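Local atomic coordinates of acetyl-CoA acetyltransferase (Elizabethkingia anophelis NUHP1, PDB entry 6BN2), a protein that probably catalyses the reversible condensation of two acetyl-CoA molecules to acetoacetyl-CoA, as a thiolase-family acetyl-CoA C-acetyltransferase. Residues P53-D58 with K269-S274; P130-G135 with L151-T156; D183-Q188 with A326-G331. All coordinates share one frame; numbering follows the deposited sequence.

Interaction 1: P53-D58 with K269-S274; sequences PAEIQD and KEKMES
K271 and E55 meet through a salt bridge at the protein surface, the ammonium group of one against the carboxylate of the other. The nearest CA atoms are those of these two residues, 9.4 Å apart, so the gap between the backbones is spanned by the two side chains and a water. K271 starts with its CB directed toward 53-58. With CG anti to the backbone N (chi1 175°), the chain leaves the helix toward E55; bends at chi2 and chi3 then turn its outer half in to OE1. CD comes to 3.8 Å from E55 OE1, and CE closes to 3.6 Å from the same oxygen. At the tip, NZ donates a hydrogen bond to E55 OE1 at 2.8 Å, meeting it on the syn side, 22° out of the carboxylate plane. The contact joins two connections of the thiolase fold: 53-58 is a 3-10 turn and loop leading from helix 34-48 into strand 59-62, while 269-274 is the short helix between the neighbouring-in-sequence strands 258-268 and 281-290. E55 reaches out from the 3-10 turn with its own chain folded at chi2 (-79°), which brings the carboxylate round to the lysine. Its second oxygen is engaged through water: a water donates to E55 OE2 at 2.5 Å and accepts a weak bond from K271 NZ, so the direct and water-mediated links run side by side between the same two groups. Along the helix, S274 OG bonds back to K271 O at 2.8 Å, and K269 NZ pairs with E273 OE2 at 3.3 Å, one turn further on. The buried M272 leaves the helix for the sheet, where it touches F13, V15 and M267.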
loop_
_atom_site.group_PDB
_atom_site.type_symbol
_atom_site.label_atom_id
_atom_site.label_comp_id
_atom_site.label_asym_id
_atom_site.label_seq_id
_atom_site.Cartn_x
_atom_site.Cartn_y
_atom_site.Cartn_z
ATOM N N PRO A 53 -0.251 3.143 23.975
ATOM C CA PRO A 53 -0.064 3.292 22.522
ATOM C C PRO A 53 1.391 3.242 22.086
ATOM O O PRO A 53 1.675 2.850 20.941
ATOM C CB PRO A 53 -0.700 4.658 22.234
ATOM C CG PRO A 53 -1.731 4.817 23.323
ATOM C CD PRO A 53 -1.101 4.207 24.539
ATOM N N ALA A 54 2.326 3.614 22.966
ATOM C CA ALA A 54 3.728 3.607 22.567
ATOM C C ALA A 54 4.296 2.201 22.416
ATOM O O ALA A 54 5.429 2.055 21.938
ATOM C CB ALA A 54 4.571 4.408 23.564
ATOM N N GLU A 55 3.548 1.160 22.799
ATOM C CA GLU A 55 4.028 -0.191 22.537
ATOM C C GLU A 55 3.926 -0.569 21.062
ATOM O O GLU A 55 4.599 -1.520 20.632
ATOM C CB GLU A 55 3.236 -1.200 23.362
ATOM C CG GLU A 55 3.455 -1.102 24.880
ATOM C CD GLU A 55 4.752 -1.745 25.350
ATOM O OE1 GLU A 55 5.481 -2.320 24.513
ATOM O OE2 GLU A 55 5.033 -1.696 26.570
ATOM N N ILE A 56 3.097 0.137 20.289
ATOM C CA ILE A 56 2.866 -0.207 18.881
ATOM C C ILE A 56 4.053 0.250 18.041
ATOM O O ILE A 56 4.422 1.428 18.063
ATOM C CB ILE A 56 1.560 0.427 18.374
ATOM C CG1 ILE A 56 0.361 -0.146 19.131
ATOM C CG2 ILE A 56 1.404 0.199 16.863
ATOM C CD1 ILE A 56 0.299 -1.686 19.112
ATOM N N GLN A 57 4.648 -0.674 17.275
ATOM C CA GLN A 57 5.878 -0.349 16.542
ATOM C C GLN A 57 5.661 -0.070 15.063
ATOM O O GLN A 57 6.594 0.407 14.391
ATOM C CB GLN A 57 6.895 -1.481 16.698
ATOM C CG GLN A 57 7.421 -1.569 18.129
ATOM C CD GLN A 57 8.265 -2.810 18.336
ATOM O OE1 GLN A 57 7.761 -3.856 18.749
ATOM N NE2 GLN A 57 9.558 -2.708 18.024
ATOM N N ASP A 58 4.471 -0.348 14.541
ATOM C CA ASP A 58 4.153 -0.111 13.137
ATOM C C ASP A 58 2.643 -0.230 13.014
ATOM O O ASP A 58 1.971 -0.797 13.884
ATOM C CB ASP A 58 4.866 -1.112 12.207
ATOM C CG ASP A 58 5.248 -0.504 10.849
ATOM O OD1 ASP A 58 4.577 0.446 10.386
ATOM O OD2 ASP A 58 6.212 -1.019 10.234
ATOM N N LYS A 269 4.744 -13.783 21.383
ATOM C CA LYS A 269 4.491 -14.438 22.666
ATOM C C LYS A 269 5.168 -13.691 23.804
ATOM O O LYS A 269 4.564 -13.437 24.856
ATOM C CB LYS A 269 4.981 -15.885 22.604
ATOM C CG LYS A 269 4.812 -16.671 23.913
ATOM C CD LYS A 269 5.048 -18.156 23.670
ATOM C CE LYS A 269 4.973 -18.956 24.960
ATOM N NZ LYS A 269 6.142 -18.673 25.832
ATOM N N GLU A 270 6.440 -13.329 23.611
ATOM C CA GLU A 270 7.190 -12.680 24.674
ATOM C C GLU A 270 6.549 -11.354 25.062
ATOM O O GLU A 270 6.407 -11.046 26.248
ATOM C CB GLU A 270 8.639 -12.492 24.227
ATOM C CG GLU A 270 9.539 -11.834 25.236
ATOM C CD GLU A 270 10.943 -11.631 24.693
ATOM O OE1 GLU A 270 11.268 -12.233 23.646
ATOM O OE2 GLU A 270 11.714 -10.865 25.307
ATOM N N LYS A 271 6.112 -10.574 24.068
ATOM C CA LYS A 271 5.526 -9.270 24.365
ATOM C C LYS A 271 4.170 -9.407 25.053
ATOM O O LYS A 271 3.907 -8.719 26.048
ATOM C CB LYS A 271 5.416 -8.446 23.077
ATOM C CG LYS A 271 4.713 -7.095 23.219
ATOM C CD LYS A 271 5.354 -6.144 24.232
ATOM C CE LYS A 271 6.730 -5.638 23.823
ATOM N NZ LYS A 271 7.172 -4.491 24.695
ATOM N N MET A 272 3.294 -10.285 24.557
ATOM C CA MET A 272 1.986 -10.378 25.208
ATOM C C MET A 272 2.110 -10.915 26.628
ATOM O O MET A 272 1.390 -10.458 27.522
ATOM C CB MET A 272 1.013 -11.228 24.380
ATOM C CG MET A 272 1.202 -12.709 24.480
ATOM S SD MET A 272 0.078 -13.587 23.360
ATOM C CE MET A 272 0.519 -15.270 23.827
ATOM N N GLU A 273 3.058 -11.820 26.882
ATOM C CA GLU A 273 3.212 -12.333 28.237
ATOM C C GLU A 273 3.813 -11.282 29.163
ATOM O O GLU A 273 3.424 -11.188 30.334
ATOM C CB GLU A 273 4.050 -13.617 28.229
ATOM C CG GLU A 273 3.288 -14.780 27.621
ATOM C CD GLU A 273 4.075 -16.075 27.577
ATOM O OE1 GLU A 273 5.247 -16.085 27.997
ATOM O OE2 GLU A 273 3.509 -17.088 27.119
ATOM N N SER A 274 4.743 -10.463 28.654
ATOM C CA SER A 274 5.313 -9.406 29.483
ATOM C C SER A 274 4.259 -8.377 29.876
ATOM O O SER A 274 4.368 -7.748 30.934
ATOM C CB SER A 274 6.482 -8.731 28.756
ATOM O OG SER A 274 6.012 -7.919 27.697
HETATM O O HOH W 1 6.852 -3.014 27.665
#

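Interaction 2: P130-G135 with L151-T156; sequences PHYIDG and LKDGLT
Y132 donates a hydrogen bond from its phenol OH to the carboxylate of D153, the OH lying 2.6 Å from OD2. This is the tight part of the contact. OD2 sits at the ring's edge, close to the ring plane and 3.2 Å from Y132 CE2, and the ring and carboxylate planes are turned 37° against each other. The hydroxyl reaches OD2 from above the carboxylate plane, 41° out of it. D153 also grips the second subunit: OD2 accepts from the backbone N of G68 of that subunit and OD1 from the N of its G70. Three donors around one buried carboxylate probably favour its charged form. Strand 131-133, which pairs with strand 147-148 of its own chain, also pairs antiparallel with a strand of the second subunit. The sheet thus continues across the interface, and helix 149-155 closes against it; in related bacterial thiolases the excursion between such strands serves as the tetramerisation loop, consistent with a homotetramer here. The looser part is K152. Its CG only grazes the edge of the Y132 ring, 4.5 Å from CE2, and beyond that point the chain leads off from the strand. On the more open flank of the helix, past the exposed L151 and just after the wider pi-type turn at 151-155, T156 OG1 donates back to L151 O at 2.6 Å.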
loop_
_atom_site.group_PDB
_atom_site.type_symbol
_atom_site.label_atom_id
_atom_site.label_comp_id
_atom_site.label_asym_id
_atom_site.label_seq_id
_atom_site.Cartn_x
_atom_site.Cartn_y
_atom_site.Cartn_z
ATOM N N PRO A 130 -13.525 10.486 -4.869
ATOM C CA PRO A 130 -13.823 11.555 -5.824
ATOM C C PRO A 130 -14.000 11.029 -7.243
ATOM O O PRO A 130 -13.791 9.855 -7.540
ATOM C CB PRO A 130 -12.598 12.480 -5.735
ATOM C CG PRO A 130 -11.519 11.674 -5.134
ATOM C CD PRO A 130 -12.121 10.498 -4.406
ATOM N N HIS A 131 -14.437 11.940 -8.114
ATOM C CA HIS A 131 -14.285 11.824 -9.560
ATOM C C HIS A 131 -12.976 12.497 -9.987
ATOM O O HIS A 131 -12.472 13.395 -9.312
ATOM C CB HIS A 131 -15.460 12.489 -10.285
ATOM C CG HIS A 131 -16.729 11.707 -10.242
ATOM N ND1 HIS A 131 -17.439 11.503 -9.079
ATOM C CD2 HIS A 131 -17.422 11.087 -11.227
ATOM C CE1 HIS A 131 -18.531 10.807 -9.354
ATOM N NE2 HIS A 131 -18.539 10.535 -10.649
ATOM N N TYR A 132 -12.434 12.051 -11.124
ATOM C CA TYR A 132 -11.108 12.457 -11.590
ATOM C C TYR A 132 -11.202 13.229 -12.893
ATOM O O TYR A 132 -11.948 12.843 -13.797
ATOM C CB TYR A 132 -10.232 11.230 -11.865
ATOM C CG TYR A 132 -10.088 10.229 -10.753
ATOM C CD1 TYR A 132 -10.101 10.619 -9.412
ATOM C CD2 TYR A 132 -9.921 8.878 -11.052
ATOM C CE1 TYR A 132 -9.961 9.658 -8.392
ATOM C CE2 TYR A 132 -9.767 7.934 -10.060
ATOM C CZ TYR A 132 -9.778 8.326 -8.735
ATOM O OH TYR A 132 -9.626 7.355 -7.764
ATOM N N ILE A 133 -10.396 14.277 -13.026
ATOM C CA ILE A 133 -10.221 14.962 -14.303
ATOM C C ILE A 133 -8.729 15.153 -14.548
ATOM O O ILE A 133 -7.969 15.386 -13.605
ATOM C CB ILE A 133 -10.975 16.312 -14.328
ATOM C CG1 ILE A 133 -10.819 16.993 -15.685
ATOM C CG2 ILE A 133 -10.505 17.234 -13.220
ATOM C CD1 ILE A 133 -11.594 18.286 -15.773
ATOM N N ASP A 134 -8.295 14.991 -15.800
ATOM C CA ASP A 134 -6.932 15.398 -16.165
ATOM C C ASP A 134 -6.943 16.911 -16.295
ATOM O O ASP A 134 -7.390 17.459 -17.308
ATOM C CB ASP A 134 -6.473 14.742 -17.460
ATOM C CG ASP A 134 -5.068 15.208 -17.894
ATOM O OD1 ASP A 134 -4.444 16.065 -17.217
ATOM O OD2 ASP A 134 -4.580 14.703 -18.924
ATOM N N GLY A 135 -6.464 17.601 -15.269
ATOM C CA GLY A 135 -6.505 19.049 -15.301
ATOM C C GLY A 135 -5.305 19.725 -15.928
ATOM O O GLY A 135 -5.358 20.929 -16.189
ATOM N N LEU A 151 -15.610 3.553 -9.766
ATOM C CA LEU A 151 -15.688 2.654 -10.908
ATOM C C LEU A 151 -14.319 2.434 -11.530
ATOM O O LEU A 151 -13.992 1.310 -11.919
ATOM C CB LEU A 151 -16.648 3.205 -11.959
ATOM C CG LEU A 151 -18.102 3.320 -11.539
ATOM C CD1 LEU A 151 -18.900 3.971 -12.653
ATOM C CD2 LEU A 151 -18.631 1.928 -11.217
ATOM N N LYS A 152 -13.507 3.499 -11.632
ATOM C CA LYS A 152 -12.249 3.406 -12.370
ATOM C C LYS A 152 -11.206 2.601 -11.604
ATOM O O LYS A 152 -10.530 1.738 -12.178
ATOM C CB LYS A 152 -11.716 4.805 -12.683
ATOM C CG LYS A 152 -10.294 4.822 -13.263
ATOM C CD LYS A 152 -10.237 4.267 -14.679
ATOM C CE LYS A 152 -8.810 4.316 -15.232
ATOM N NZ LYS A 152 -8.672 3.588 -16.538
ATOM N N ASP A 153 -11.035 2.881 -10.315
ATOM C CA ASP A 153 -9.978 2.231 -9.553
ATOM C C ASP A 153 -10.487 1.062 -8.722
ATOM O O ASP A 153 -9.704 0.171 -8.369
ATOM C CB ASP A 153 -9.283 3.247 -8.631
ATOM C CG ASP A 153 -8.514 4.330 -9.400
ATOM O OD1 ASP A 153 -8.183 4.129 -10.595
ATOM O OD2 ASP A 153 -8.219 5.387 -8.788
ATOM N N GLY A 154 -11.774 1.047 -8.396
ATOM C CA GLY A 154 -12.283 0.020 -7.502
ATOM C C GLY A 154 -12.956 -1.154 -8.193
ATOM O O GLY A 154 -12.662 -2.311 -7.869
ATOM N N LEU A 155 -13.851 -0.877 -9.145
ATOM C CA LEU A 155 -14.837 -1.867 -9.581
ATOM C C LEU A 155 -14.712 -2.306 -11.036
ATOM O O LEU A 155 -15.493 -3.163 -11.478
ATOM C CB LEU A 155 -16.257 -1.326 -9.363
ATOM C CG LEU A 155 -16.508 -0.850 -7.929
ATOM C CD1 LEU A 155 -17.888 -0.209 -7.823
ATOM C CD2 LEU A 155 -16.342 -1.993 -6.944
ATOM N N THR A 156 -13.782 -1.750 -11.798
ATOM C CA THR A 156 -13.652 -2.083 -13.212
ATOM C C THR A 156 -12.393 -2.914 -13.427
ATOM O O THR A 156 -11.299 -2.512 -13.019
ATOM C CB THR A 156 -13.591 -0.819 -14.069
ATOM O OG1 THR A 156 -14.822 -0.098 -13.922
ATOM C CG2 THR A 156 -13.418 -1.181 -15.534
#

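Interaction 3: D183-Q188 with A326-G331; sequences DAFAIQ and AFSVVG
Segment 183-188 of helix 179-198 and the first turn of helix 328-338 come together most closely at A186 and S328, whose CA atoms are 5.9 Å apart, a spacing that small residues permit. S328 lies between two neighbours of the other helix. Its OG is 3.5 Å from A186 CB and 3.4 Å from F185 CD2, while its CB comes to 3.6 Å from that same ring carbon. F185 has CG anti to the backbone N (chi1 -180°), which extends the ring along the start of helix 328-338. One ring face receives the backbone oxygen of S328, 4.0 Å above the plane and over its centre. The far end of the ring reaches G331: CZ lies obliquely 3.9 Å from CA, where the glycine presents bare backbone to it. A326 and F327, just ahead of the helix, end the NEAF signature of the thiolase catalytic region, and F327 is the N-cap residue, its O taking the amide of G331 at 3.2 Å. No hydrogen bond joins the two segments directly. Instead S328 OG donates to N253 O, while D183 OD1 accepts from N253 ND2, so one asparagine links both helices. Its neighbours A252 and A254, with Y190 of helix 179-198, hold a calcium ion; a bound calcium lies about 6 Å from the A186 side chain. The interface is thus van der Waals in kind, with its buried hydroxyl satisfied from the 252-254 loop, so contact and calcium loop share a hydrogen-bonded neighbour.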
loop_
_atom_site.group_PDB
_atom_site.type_symbol
_atom_site.label_atom_id
_atom_site.label_comp_id
_atom_site.label_asym_id
_atom_site.label_seq_id
_atom_site.Cartn_x
_atom_site.Cartn_y
_atom_site.Cartn_z
ATOM N N ASP A 183 -30.226 -15.845 -5.060
ATOM C CA ASP A 183 -31.200 -15.150 -4.223
ATOM C C ASP A 183 -31.376 -15.852 -2.882
ATOM O O ASP A 183 -31.489 -15.191 -1.844
ATOM C CB ASP A 183 -32.536 -15.033 -4.958
ATOM C CG ASP A 183 -32.538 -13.907 -5.980
ATOM O OD1 ASP A 183 -31.543 -13.140 -6.031
ATOM O OD2 ASP A 183 -33.528 -13.786 -6.734
ATOM N N ALA A 184 -31.403 -17.186 -2.882
ATOM C CA ALA A 184 -31.537 -17.919 -1.627
ATOM C C ALA A 184 -30.327 -17.692 -0.734
ATOM O O ALA A 184 -30.467 -17.535 0.487
ATOM C CB ALA A 184 -31.739 -19.412 -1.904
ATOM N N PHE A 185 -29.127 -17.670 -1.324
ATOM C CA PHE A 185 -27.925 -17.362 -0.556
ATOM C C PHE A 185 -28.007 -15.964 0.043
ATOM O O PHE A 185 -27.672 -15.761 1.221
ATOM C CB PHE A 185 -26.682 -17.507 -1.455
ATOM C CG PHE A 185 -25.363 -17.213 -0.758
ATOM C CD1 PHE A 185 -24.553 -18.251 -0.319
ATOM C CD2 PHE A 185 -24.932 -15.902 -0.562
ATOM C CE1 PHE A 185 -23.338 -17.999 0.312
ATOM C CE2 PHE A 185 -23.727 -15.637 0.074
ATOM C CZ PHE A 185 -22.924 -16.696 0.506
ATOM N N ALA A 186 -28.448 -14.984 -0.756
ATOM C CA ALA A 186 -28.537 -13.612 -0.268
ATOM C C ALA A 186 -29.520 -13.513 0.889
ATOM O O ALA A 186 -29.217 -12.908 1.922
ATOM C CB ALA A 186 -28.950 -12.669 -1.401
ATOM N N ILE A 187 -30.701 -14.116 0.729
ATOM C CA ILE A 187 -31.695 -14.101 1.795
ATOM C C ILE A 187 -31.123 -14.731 3.056
ATOM O O ILE A 187 -31.317 -14.221 4.166
ATOM C CB ILE A 187 -32.979 -14.809 1.331
ATOM C CG1 ILE A 187 -33.721 -13.919 0.335
ATOM C CG2 ILE A 187 -33.856 -15.168 2.531
ATOM C CD1 ILE A 187 -34.890 -14.587 -0.328
ATOM N N GLN A 188 -30.381 -15.827 2.906
ATOM C CA GLN A 188 -29.758 -16.435 4.076
ATOM C C GLN A 188 -28.757 -15.484 4.730
ATOM O O GLN A 188 -28.685 -15.402 5.959
ATOM C CB GLN A 188 -29.094 -17.755 3.686
ATOM C CG GLN A 188 -28.372 -18.444 4.832
ATOM C CD GLN A 188 -28.393 -19.960 4.697
ATOM O OE1 GLN A 188 -29.430 -20.599 4.888
ATOM N NE2 GLN A 188 -27.253 -20.536 4.358
ATOM N N ALA A 326 -18.393 -10.958 -1.854
ATOM C CA ALA A 326 -18.427 -9.865 -2.824
ATOM C C ALA A 326 -19.696 -9.938 -3.665
ATOM O O ALA A 326 -20.304 -8.910 -3.992
ATOM C CB ALA A 326 -17.176 -9.900 -3.706
ATOM N N PHE A 327 -20.120 -11.155 -3.998
ATOM C CA PHE A 327 -21.381 -11.464 -4.657
ATOM C C PHE A 327 -21.870 -12.784 -4.077
ATOM O O PHE A 327 -21.059 -13.617 -3.651
ATOM C CB PHE A 327 -21.220 -11.623 -6.184
ATOM C CG PHE A 327 -20.673 -10.401 -6.873
ATOM C CD1 PHE A 327 -21.535 -9.461 -7.412
ATOM C CD2 PHE A 327 -19.303 -10.202 -6.978
ATOM C CE1 PHE A 327 -21.047 -8.333 -8.046
ATOM C CE2 PHE A 327 -18.800 -9.067 -7.605
ATOM C CZ PHE A 327 -19.673 -8.131 -8.134
ATOM N N SER A 328 -23.189 -12.981 -4.070
ATOM C CA SER A 328 -23.707 -14.280 -3.646
ATOM C C SER A 328 -23.103 -15.398 -4.488
ATOM O O SER A 328 -22.809 -16.491 -3.979
ATOM C CB SER A 328 -25.232 -14.314 -3.743
ATOM O OG SER A 328 -25.834 -13.439 -2.790
ATOM N N VAL A 329 -22.895 -15.141 -5.783
ATOM C CA VAL A 329 -22.351 -16.201 -6.629
ATOM C C VAL A 329 -20.933 -16.561 -6.214
ATOM O O VAL A 329 -20.531 -17.725 -6.321
ATOM C CB VAL A 329 -22.422 -15.808 -8.118
ATOM C CG1 VAL A 329 -21.545 -14.578 -8.417
ATOM C CG2 VAL A 329 -22.036 -17.012 -9.009
ATOM N N VAL A 330 -20.158 -15.595 -5.722
ATOM C CA VAL A 330 -18.808 -15.892 -5.248
ATOM C C VAL A 330 -18.866 -16.787 -4.018
ATOM O O VAL A 330 -18.133 -17.780 -3.912
ATOM C CB VAL A 330 -18.039 -14.588 -4.978
ATOM C CG1 VAL A 330 -16.725 -14.861 -4.227
ATOM C CG2 VAL A 330 -17.779 -13.879 -6.304
ATOM N N GLY A 331 -19.758 -16.470 -3.078
ATOM C CA GLY A 331 -19.900 -17.324 -1.908
ATOM C C GLY A 331 -20.283 -18.735 -2.298
ATOM O O GLY A 331 -19.680 -19.713 -1.840
#

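Overall arrangement
From the N terminus, the chain first passes 53-58, which waits more than 200 residues for its partner. Interaction 2 opens at 130-135 and closes after a short excursion at 151-156, wholly within the span of interaction 1. Segment 183-188 then opens interaction 3 before 269-274 closes interaction 1; 326-331 closes interaction 3 last, so these two spans cross. Interaction 1 joins connections beside the central sheet, interaction 2 sits at the subunit interface, and interaction 3 ties the N-terminal family region to the C-terminal one. Interactions 1 and 3 lie on opposite sides of the chain's centre, their centres 40 Å apart; interactions 2 and 3 approach to about 7 Å between nearest atoms.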